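Local coordinates for phosphoribosylformylglycinamidine synthase 2 (Thermus thermophilus, PDB 3VIU), which binds ADP and magnesium and belongs to the AIR synthase-related (PurM-like) family, carrying its N-terminal and C-terminal domain types twice in one chain, at residues K203-I209 / E298-S304; D285-T289 / C331-A335; E604-L609 / L676-L682. All coordinates share one frame. Residues are numbered along the deposited sequence.

Contact 1 (K203-I209 / E298-S304)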
loop_
_atom_site.group_PDB
_atom_site.type_symbol
_atom_site.label_atom_id
_atom_site.label_comp_id
_atom_site.label_asym_id
_atom_site.label_seq_id
_atom_site.Cartn_x
_atom_site.Cartn_y
_atom_site.Cartn_z
ATOM N N LYS A 203 -2.832 -7.643 27.435
ATOM C CA LYS A 203 -3.151 -6.718 28.505
ATOM C C LYS A 203 -2.403 -5.407 28.249
ATOM O O LYS A 203 -1.332 -5.405 27.650
ATOM C CB LYS A 203 -2.789 -7.322 29.869
ATOM C CG LYS A 203 -1.469 -8.063 29.920
ATOM C CD LYS A 203 -1.540 -9.415 29.205
ATOM C CE LYS A 203 -0.161 -10.073 29.113
ATOM N NZ LYS A 203 0.496 -10.282 30.449
ATOM N N THR A 204 -2.987 -4.294 28.680
ATOM C CA THR A 204 -2.386 -2.980 28.470
ATOM C C THR A 204 -1.169 -2.707 29.342
ATOM O O THR A 204 -1.247 -2.774 30.572
ATOM C CB THR A 204 -3.416 -1.859 28.718
ATOM O OG1 THR A 204 -4.491 -1.994 27.788
ATOM C CG2 THR A 204 -2.782 -0.495 28.556
ATOM N N GLY A 205 -0.053 -2.391 28.687
ATOM C CA GLY A 205 1.177 -2.082 29.394
ATOM C C GLY A 205 1.683 -0.689 29.047
ATOM O O GLY A 205 0.992 0.087 28.386
ATOM N N ARG A 206 2.887 -0.356 29.498
ATOM C CA ARG A 206 3.461 0.951 29.206
ATOM C C ARG A 206 4.239 0.862 27.905
ATOM O O ARG A 206 5.465 0.911 27.893
ATOM C CB ARG A 206 4.360 1.407 30.360
ATOM C CG ARG A 206 3.583 2.089 31.475
ATOM C CD ARG A 206 4.428 2.396 32.699
ATOM N NE ARG A 206 4.638 1.208 33.518
ATOM C CZ ARG A 206 4.288 1.099 34.798
ATOM N NH1 ARG A 206 4.524 -0.031 35.447
ATOM N NH2 ARG A 206 3.709 2.111 35.431
ATOM N N ASP A 207 3.497 0.725 26.808
ATOM C CA ASP A 207 4.066 0.599 25.469
ATOM C C ASP A 207 3.807 1.831 24.604
ATOM O O ASP A 207 2.690 2.350 24.562
ATOM C CB ASP A 207 3.478 -0.629 24.767
ATOM C CG ASP A 207 3.720 -1.920 25.532
ATOM O OD1 ASP A 207 3.103 -2.940 25.168
ATOM O OD2 ASP A 207 4.523 -1.929 26.487
ATOM N N GLY A 208 4.854 2.280 23.915
ATOM C CA GLY A 208 4.767 3.433 23.037
ATOM C C GLY A 208 3.856 4.568 23.472
ATOM O O GLY A 208 2.970 4.981 22.717
ATOM N N ILE A 209 4.070 5.078 24.681
ATOM C CA ILE A 209 3.254 6.174 25.192
ATOM C C ILE A 209 3.897 7.520 24.851
ATOM O O ILE A 209 4.993 7.841 25.325
ATOM C CB ILE A 209 3.078 6.082 26.728
ATOM C CG1 ILE A 209 2.415 4.754 27.101
ATOM C CG2 ILE A 209 2.241 7.250 27.224
ATOM C CD1 ILE A 209 2.298 4.515 28.597
ATOM N N GLU A 298 -1.352 6.697 31.285
ATOM C CA GLU A 298 -0.606 5.545 30.775
ATOM C C GLU A 298 -1.541 4.488 30.203
ATOM O O GLU A 298 -1.277 3.916 29.146
ATOM C CB GLU A 298 0.234 4.917 31.885
ATOM C CG GLU A 298 1.490 5.695 32.215
ATOM C CD GLU A 298 2.220 5.141 33.420
ATOM O OE1 GLU A 298 3.387 5.529 33.622
ATOM O OE2 GLU A 298 1.625 4.329 34.170
ATOM N N LEU A 299 -2.633 4.221 30.909
ATOM C CA LEU A 299 -3.587 3.231 30.441
ATOM C C LEU A 299 -4.286 3.759 29.200
ATOM O O LEU A 299 -4.424 3.050 28.200
ATOM C CB LEU A 299 -4.611 2.920 31.539
ATOM C CG LEU A 299 -4.039 2.221 32.786
ATOM C CD1 LEU A 299 -5.063 2.220 33.907
ATOM C CD2 LEU A 299 -3.618 0.799 32.430
ATOM N N LEU A 300 -4.697 5.020 29.262
ATOM C CA LEU A 300 -5.403 5.662 28.156
ATOM C C LEU A 300 -4.608 5.805 26.861
ATOM O O LEU A 300 -5.164 5.670 25.770
ATOM C CB LEU A 300 -5.893 7.047 28.584
ATOM C CG LEU A 300 -7.084 7.119 29.542
ATOM C CD1 LEU A 300 -7.186 8.513 30.117
ATOM C CD2 LEU A 300 -8.354 6.757 28.803
ATOM N N LEU A 301 -3.311 6.066 26.971
ATOM C CA LEU A 301 -2.505 6.268 25.777
ATOM C C LEU A 301 -1.581 5.133 25.369
ATOM O O LEU A 301 -0.854 5.246 24.385
ATOM C CB LEU A 301 -1.720 7.572 25.926
ATOM C CG LEU A 301 -2.654 8.755 26.215
ATOM C CD1 LEU A 301 -1.891 10.063 26.200
ATOM C CD2 LEU A 301 -3.752 8.771 25.174
ATOM N N SER A 302 -1.597 4.038 26.119
ATOM C CA SER A 302 -0.762 2.907 25.767
ATOM C C SER A 302 -1.146 2.441 24.376
ATOM O O SER A 302 -2.318 2.478 24.001
ATOM C CB SER A 302 -0.976 1.747 26.729
ATOM O OG SER A 302 -0.396 0.565 26.204
ATOM N N GLU A 303 -0.159 1.998 23.612
ATOM C CA GLU A 303 -0.419 1.498 22.272
ATOM C C GLU A 303 0.056 0.057 22.207
ATOM O O GLU A 303 0.659 -0.361 21.222
ATOM C CB GLU A 303 0.305 2.361 21.237
ATOM C CG GLU A 303 -0.183 3.802 21.245
ATOM C CD GLU A 303 0.545 4.693 20.257
ATOM O OE1 GLU A 303 0.167 5.885 20.150
ATOM O OE2 GLU A 303 1.489 4.204 19.595
ATOM N N SER A 304 -0.210 -0.694 23.273
ATOM C CA SER A 304 0.190 -2.096 23.329
ATOM C C SER A 304 -0.455 -2.839 22.169
ATOM O O SER A 304 -1.597 -2.569 21.819
ATOM C CB SER A 304 -0.231 -2.716 24.660
ATOM O OG SER A 304 0.445 -2.085 25.736
#

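Contact 2 (D285-T289 / C331-A335)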
loop_
_atom_site.group_PDB
_atom_site.type_symbol
_atom_site.label_atom_id
_atom_site.label_comp_id
_atom_site.label_asym_id
_atom_site.label_seq_id
_atom_site.Cartn_x
_atom_site.Cartn_y
_atom_site.Cartn_z
ATOM N N ASP A 285 -10.577 0.747 35.562
ATOM C CA ASP A 285 -10.306 -0.294 36.543
ATOM C C ASP A 285 -10.601 -1.686 36.012
ATOM O O ASP A 285 -10.080 -2.670 36.525
ATOM C CB ASP A 285 -11.115 -0.065 37.826
ATOM C CG ASP A 285 -10.769 1.242 38.508
ATOM O OD1 ASP A 285 -9.564 1.565 38.599
ATOM O OD2 ASP A 285 -11.701 1.937 38.960
ATOM N N LEU A 286 -11.440 -1.775 34.987
ATOM C CA LEU A 286 -11.777 -3.074 34.415
ATOM C C LEU A 286 -10.813 -3.492 33.311
ATOM O O LEU A 286 -10.817 -4.650 32.880
ATOM C CB LEU A 286 -13.213 -3.057 33.886
ATOM C CG LEU A 286 -14.291 -3.610 34.824
ATOM C CD1 LEU A 286 -13.898 -3.427 36.264
ATOM C CD2 LEU A 286 -15.609 -2.925 34.527
ATOM N N VAL A 287 -9.983 -2.548 32.868
ATOM C CA VAL A 287 -8.999 -2.794 31.813
ATOM C C VAL A 287 -7.844 -3.695 32.296
ATOM O O VAL A 287 -7.166 -3.379 33.272
ATOM C CB VAL A 287 -8.413 -1.438 31.284
ATOM C CG1 VAL A 287 -7.341 -1.682 30.239
ATOM C CG2 VAL A 287 -9.520 -0.594 30.689
ATOM N N PRO A 288 -7.616 -4.832 31.611
ATOM C CA PRO A 288 -6.552 -5.789 31.942
ATOM C C PRO A 288 -5.192 -5.106 31.874
ATOM O O PRO A 288 -4.842 -4.517 30.859
ATOM C CB PRO A 288 -6.693 -6.855 30.857
ATOM C CG PRO A 288 -8.134 -6.793 30.509
ATOM C CD PRO A 288 -8.392 -5.311 30.456
ATOM N N THR A 289 -4.424 -5.201 32.950
ATOM C CA THR A 289 -3.116 -4.568 33.014
ATOM C C THR A 289 -1.977 -5.588 33.060
ATOM O O THR A 289 -2.127 -6.675 33.616
ATOM C CB THR A 289 -3.016 -3.657 34.255
ATOM O OG1 THR A 289 -3.334 -4.419 35.426
ATOM C CG2 THR A 289 -3.971 -2.478 34.137
ATOM N N CYS A 331 -12.504 -12.202 27.154
ATOM C CA CYS A 331 -13.227 -11.105 26.534
ATOM C C CYS A 331 -14.057 -10.471 27.645
ATOM O O CYS A 331 -15.094 -11.006 28.031
ATOM C CB CYS A 331 -14.128 -11.640 25.422
ATOM S SG CYS A 331 -14.796 -10.377 24.308
ATOM N N VAL A 332 -13.602 -9.331 28.155
ATOM C CA VAL A 332 -14.290 -8.666 29.251
ATOM C C VAL A 332 -14.824 -7.261 28.985
ATOM O O VAL A 332 -14.214 -6.473 28.267
ATOM C CB VAL A 332 -13.375 -8.604 30.492
ATOM C CG1 VAL A 332 -12.958 -10.019 30.892
ATOM C CG2 VAL A 332 -12.147 -7.737 30.206
ATOM N N PRO A 333 -15.994 -6.940 29.567
ATOM C CA PRO A 333 -16.627 -5.627 29.410
ATOM C C PRO A 333 -15.745 -4.581 30.091
ATOM O O PRO A 333 -15.333 -4.755 31.245
ATOM C CB PRO A 333 -17.978 -5.811 30.102
ATOM C CG PRO A 333 -17.681 -6.828 31.158
ATOM C CD PRO A 333 -16.820 -7.821 30.414
ATOM N N VAL A 334 -15.465 -3.496 29.374
ATOM C CA VAL A 334 -14.589 -2.444 29.877
ATOM C C VAL A 334 -15.224 -1.043 29.840
ATOM O O VAL A 334 -14.757 -0.118 30.520
ATOM C CB VAL A 334 -13.255 -2.471 29.059
ATOM C CG1 VAL A 334 -13.085 -1.197 28.255
ATOM C CG2 VAL A 334 -12.088 -2.718 29.975
ATOM N N ALA A 335 -16.289 -0.894 29.054
ATOM C CA ALA A 335 -16.982 0.390 28.923
ATOM C C ALA A 335 -18.421 0.200 28.447
ATOM O O ALA A 335 -18.851 -0.915 28.175
ATOM C CB ALA A 335 -16.223 1.307 27.949
#

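Contact 3 (E604-L609 / L676-L682)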
loop_
_atom_site.group_PDB
_atom_site.type_symbol
_atom_site.label_atom_id
_atom_site.label_comp_id
_atom_site.label_asym_id
_atom_site.label_seq_id
_atom_site.Cartn_x
_atom_site.Cartn_y
_atom_site.Cartn_z
ATOM N N GLU A 604 -8.017 -1.584 -21.131
ATOM C CA GLU A 604 -9.227 -2.279 -21.538
ATOM C C GLU A 604 -8.927 -3.186 -22.714
ATOM O O GLU A 604 -9.542 -4.243 -22.859
ATOM C CB GLU A 604 -10.325 -1.282 -21.896
ATOM C CG GLU A 604 -10.859 -0.558 -20.675
ATOM C CD GLU A 604 -11.764 0.605 -21.019
ATOM O OE1 GLU A 604 -12.175 1.334 -20.085
ATOM O OE2 GLU A 604 -12.061 0.786 -22.218
ATOM N N ALA A 605 -7.977 -2.784 -23.551
ATOM C CA ALA A 605 -7.621 -3.612 -24.690
ATOM C C ALA A 605 -6.971 -4.903 -24.197
ATOM O O ALA A 605 -7.287 -5.993 -24.684
ATOM C CB ALA A 605 -6.674 -2.869 -25.610
ATOM N N ILE A 606 -6.076 -4.795 -23.217
ATOM C CA ILE A 606 -5.408 -5.990 -22.720
ATOM C C ILE A 606 -6.353 -6.907 -21.943
ATOM O O ILE A 606 -6.243 -8.130 -22.035
ATOM C CB ILE A 606 -4.148 -5.646 -21.864
ATOM C CG1 ILE A 606 -3.330 -6.914 -21.630
ATOM C CG2 ILE A 606 -4.547 -5.051 -20.518
ATOM C CD1 ILE A 606 -3.068 -7.712 -22.881
ATOM N N ARG A 607 -7.284 -6.334 -21.188
ATOM C CA ARG A 607 -8.227 -7.173 -20.457
ATOM C C ARG A 607 -9.138 -7.914 -21.448
ATOM O O ARG A 607 -9.400 -9.105 -21.277
ATOM C CB ARG A 607 -9.072 -6.347 -19.472
ATOM C CG ARG A 607 -8.264 -5.729 -18.329
ATOM C CD ARG A 607 -9.151 -5.287 -17.152
ATOM N NE ARG A 607 -10.177 -4.317 -17.540
ATOM C CZ ARG A 607 -10.013 -2.997 -17.545
ATOM N NH1 ARG A 607 -8.855 -2.459 -17.175
ATOM N NH2 ARG A 607 -11.011 -2.215 -17.932
ATOM N N ASP A 608 -9.605 -7.217 -22.484
ATOM C CA ASP A 608 -10.466 -7.842 -23.489
ATOM C C ASP A 608 -9.746 -9.004 -24.140
ATOM O O ASP A 608 -10.281 -10.112 -24.244
ATOM C CB ASP A 608 -10.861 -6.847 -24.578
ATOM C CG ASP A 608 -11.915 -5.877 -24.116
ATOM O OD1 ASP A 608 -12.656 -6.213 -23.163
ATOM O OD2 ASP A 608 -12.016 -4.781 -24.705
ATOM N N LEU A 609 -8.527 -8.719 -24.582
ATOM C CA LEU A 609 -7.668 -9.691 -25.230
ATOM C C LEU A 609 -7.557 -10.969 -24.397
ATOM O O LEU A 609 -7.636 -12.079 -24.926
ATOM C CB LEU A 609 -6.288 -9.057 -25.433
ATOM C CG LEU A 609 -5.647 -8.976 -26.823
ATOM C CD1 LEU A 609 -6.683 -8.796 -27.913
ATOM C CD2 LEU A 609 -4.657 -7.829 -26.820
ATOM N N LEU A 676 -8.586 -6.454 -33.195
ATOM C CA LEU A 676 -9.080 -5.831 -31.969
ATOM C C LEU A 676 -8.328 -4.533 -31.647
ATOM O O LEU A 676 -8.943 -3.492 -31.403
ATOM C CB LEU A 676 -8.969 -6.823 -30.804
ATOM C CG LEU A 676 -9.380 -6.401 -29.385
ATOM C CD1 LEU A 676 -9.663 -7.645 -28.544
ATOM C CD2 LEU A 676 -8.273 -5.568 -28.733
ATOM N N LEU A 677 -7.000 -4.589 -31.657
ATOM C CA LEU A 677 -6.210 -3.403 -31.360
ATOM C C LEU A 677 -6.517 -2.278 -32.343
ATOM O O LEU A 677 -6.616 -1.113 -31.954
ATOM C CB LEU A 677 -4.720 -3.735 -31.396
ATOM C CG LEU A 677 -4.269 -4.765 -30.364
ATOM C CD1 LEU A 677 -2.804 -5.078 -30.577
ATOM C CD2 LEU A 677 -4.524 -4.238 -28.963
ATOM N N GLU A 678 -6.672 -2.628 -33.616
ATOM C CA GLU A 678 -6.978 -1.638 -34.641
ATOM C C GLU A 678 -8.322 -0.957 -34.408
ATOM O O GLU A 678 -8.441 0.256 -34.562
ATOM C CB GLU A 678 -6.959 -2.293 -36.018
ATOM C CG GLU A 678 -5.645 -2.130 -36.741
ATOM C CD GLU A 678 -5.363 -3.268 -37.685
ATOM O OE1 GLU A 678 -6.324 -3.780 -38.302
ATOM O OE2 GLU A 678 -4.179 -3.647 -37.816
ATOM N N GLU A 679 -9.333 -1.734 -34.034
ATOM C CA GLU A 679 -10.658 -1.177 -33.779
ATOM C C GLU A 679 -10.637 -0.252 -32.568
ATOM O O GLU A 679 -11.599 0.475 -32.320
ATOM C CB GLU A 679 -11.683 -2.296 -33.558
ATOM C CG GLU A 679 -11.787 -3.267 -34.726
ATOM C CD GLU A 679 -12.914 -4.273 -34.573
ATOM O OE1 GLU A 679 -12.982 -4.947 -33.520
ATOM O OE2 GLU A 679 -13.727 -4.395 -35.518
ATOM N N ARG A 680 -9.539 -0.290 -31.817
ATOM C CA ARG A 680 -9.381 0.555 -30.638
ATOM C C ARG A 680 -8.459 1.731 -30.948
ATOM O O ARG A 680 -8.124 2.510 -30.058
ATOM C CB ARG A 680 -8.789 -0.248 -29.479
ATOM C CG ARG A 680 -9.609 -1.447 -29.053
ATOM C CD ARG A 680 -10.992 -1.037 -28.587
ATOM N NE ARG A 680 -11.803 -2.201 -28.244
ATOM C CZ ARG A 680 -11.571 -3.002 -27.207
ATOM N NH1 ARG A 680 -10.551 -2.767 -26.394
ATOM N NH2 ARG A 680 -12.357 -4.045 -26.990
ATOM N N GLY A 681 -8.051 1.844 -32.211
ATOM C CA GLY A 681 -7.159 2.913 -32.631
ATOM C C GLY A 681 -5.851 2.930 -31.856
ATOM O O GLY A 681 -5.265 3.989 -31.625
ATOM N N LEU A 682 -5.383 1.750 -31.461
ATOM C CA LEU A 682 -4.154 1.642 -30.685
ATOM C C LEU A 682 -2.917 1.289 -31.504
ATOM O O LEU A 682 -2.930 0.347 -32.298
ATOM C CB LEU A 682 -4.328 0.601 -29.572
ATOM C CG LEU A 682 -5.350 0.875 -28.465
ATOM C CD1 LEU A 682 -5.276 -0.212 -27.400
ATOM C CD2 LEU A 682 -5.068 2.236 -27.844
#

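Contact 1 (K203-I209 / E298-S304)
The two backbones pass each other in opposite directions, with D207 CA 5.2 Å from S304 CA and I209 CA 5.2 Å from S302 CA. One main-chain bond joins them, E303 N to D207 O at 3.0 Å. R206 is the centre of an inverse gamma turn, closed by a weak bond from D207 N to G205 O (3.0 Å), and G208 takes up a positive phi that glycine adopts easily. Two serines stitch the loop to the turn that leads out of helix 296-301. S302 OG donates to G205 O at 2.6 Å and accepts from S304 N at 3.2 Å, an ST turn, while G205 N donates to S304 OG at 3.0 Å. A hydroxyl suits both places because it is small and can give and receive. D207 spends its carboxylate mainly on R290. R206 NH2 meets E298 OE2 in a 3.3 Å salt bridge, although R206 is also paired with E291 and the carbonyl of E292, and E298 OE2 accepts from the amide of T295. Apolar parts fill in beside these: T204 CG2 lies 3.4 Å from S302 CB, and I209 CG2 4.2 Å from L301 CB. Within the first AIR synthase-related C-terminal domain, the loop leaving strand 196-201 is tied to helix 296-301, which L300 and L301 pack against helix 28-37, while R307 of strand 307-312 bonds T204 OG1 and S302 O.

Contact 2 (D285-T289 / C331-A335)
A classic beta bulge distorts the strand at the heart of this contact: V334 and A335 both face I197 of the neighbouring strand, and V334 leaves extended geometry with a psi near -18°. The setting is the mixed beta sheet of an AIR synthase-related C-terminal domain, in which strand 331-338 runs antiparallel to both its neighbours, 196-201 and 279-283. Chain 285-289 comes from the second of these. Beyond strand 279-283 it makes a short 3-10 turn that includes D285 and L286, with D285 OD1 bonding to the amide of R348, and then passes close to the bulged strand. The link between the two segments rests on van der Waals contact, mostly between apolar side chains. L286 CA and V334 CA are 5.4 Å apart, and L286 turns its CB toward the strand, placing CB 4.1 Å from V334 CG2 and CD2 3.8 Å from P333 O. The longer L286 spreads over V334 and P333 at the exposed margin, whereas the compact valines V287 and V334 fit the buried side. P288, which has no amide hydrogen, still takes part in main-chain bonding through its carbonyl, paired with T204, and its rigid ring packs on V332, with P288 CG 4.1 Å from V332 CG2. Both V287 and P288 also rest on Y199, so that loop and strand share strand 196-201 as a common support. V334 adopts a chi1 of 115°, between the usual wells, and its CG2 reaches to only 3.4 Å from V287 CG2.

Contact 3 (E604-L609 / L676-L682)
D608 and R680 form the charged link between helix 596-611 and the turn that follows helix 670-679. D608 OD2 receives R680 NH2 at a very short 2.4 Å and, more weakly, R680 NH1 at 3.0 Å, so a single carboxylate oxygen meets the edge of the guanidinium. D608 OD2 also lies 3.1 Å from E604 O, but both are acceptors and no bond results; E604 O is instead satisfied by D608 N at 3.0 Å, as A605 O is by L609 N at 3.0 Å. The carboxylate of E604 pairs with K600. At the other segment, G681 N bonds E678 O (2.9 Å) and L682 N bonds L677 O (3.2 Å), the two bonds of a Schellman motif; glycine readily accepts the positive phi required. Beside the charges, A605 is small enough to admit its neighbours: A605 CB lies 3.5 Å from L682 CD1 and 4.2 Å from L677 CD2. L609 CD1 meets L676 CD1 at 3.3 Å. L677 and L682 continue onto I567 and L609 onto F663, so the helices form a layer on a mixed, mostly antiparallel sheet, as in the AIR synthase-related C-terminal domain.

In the fold
Contacts 1 and 2 belong to one C-terminal-type domain and touch directly: T204 N lies 2.9 Å from P288 O, a probable hydrogen bond, and strand 196-201 borders both. Their segments alternate along the chain. Contact 3 lies in the second such domain, its centre about 56 Å from that of contact 1 and across the centre of the chain; both domains have a seven-stranded sheet with the same strand order. Chemistry follows place. Contacts 1 and 2 are both partly buried, but contact 1 joins loop to helix through hydroxyls, backbone and a salt bridge, contact 2 loop to strand mainly by apolar side chains. Contact 3, the most buried, packs alanine and leucines beside one salt bridge.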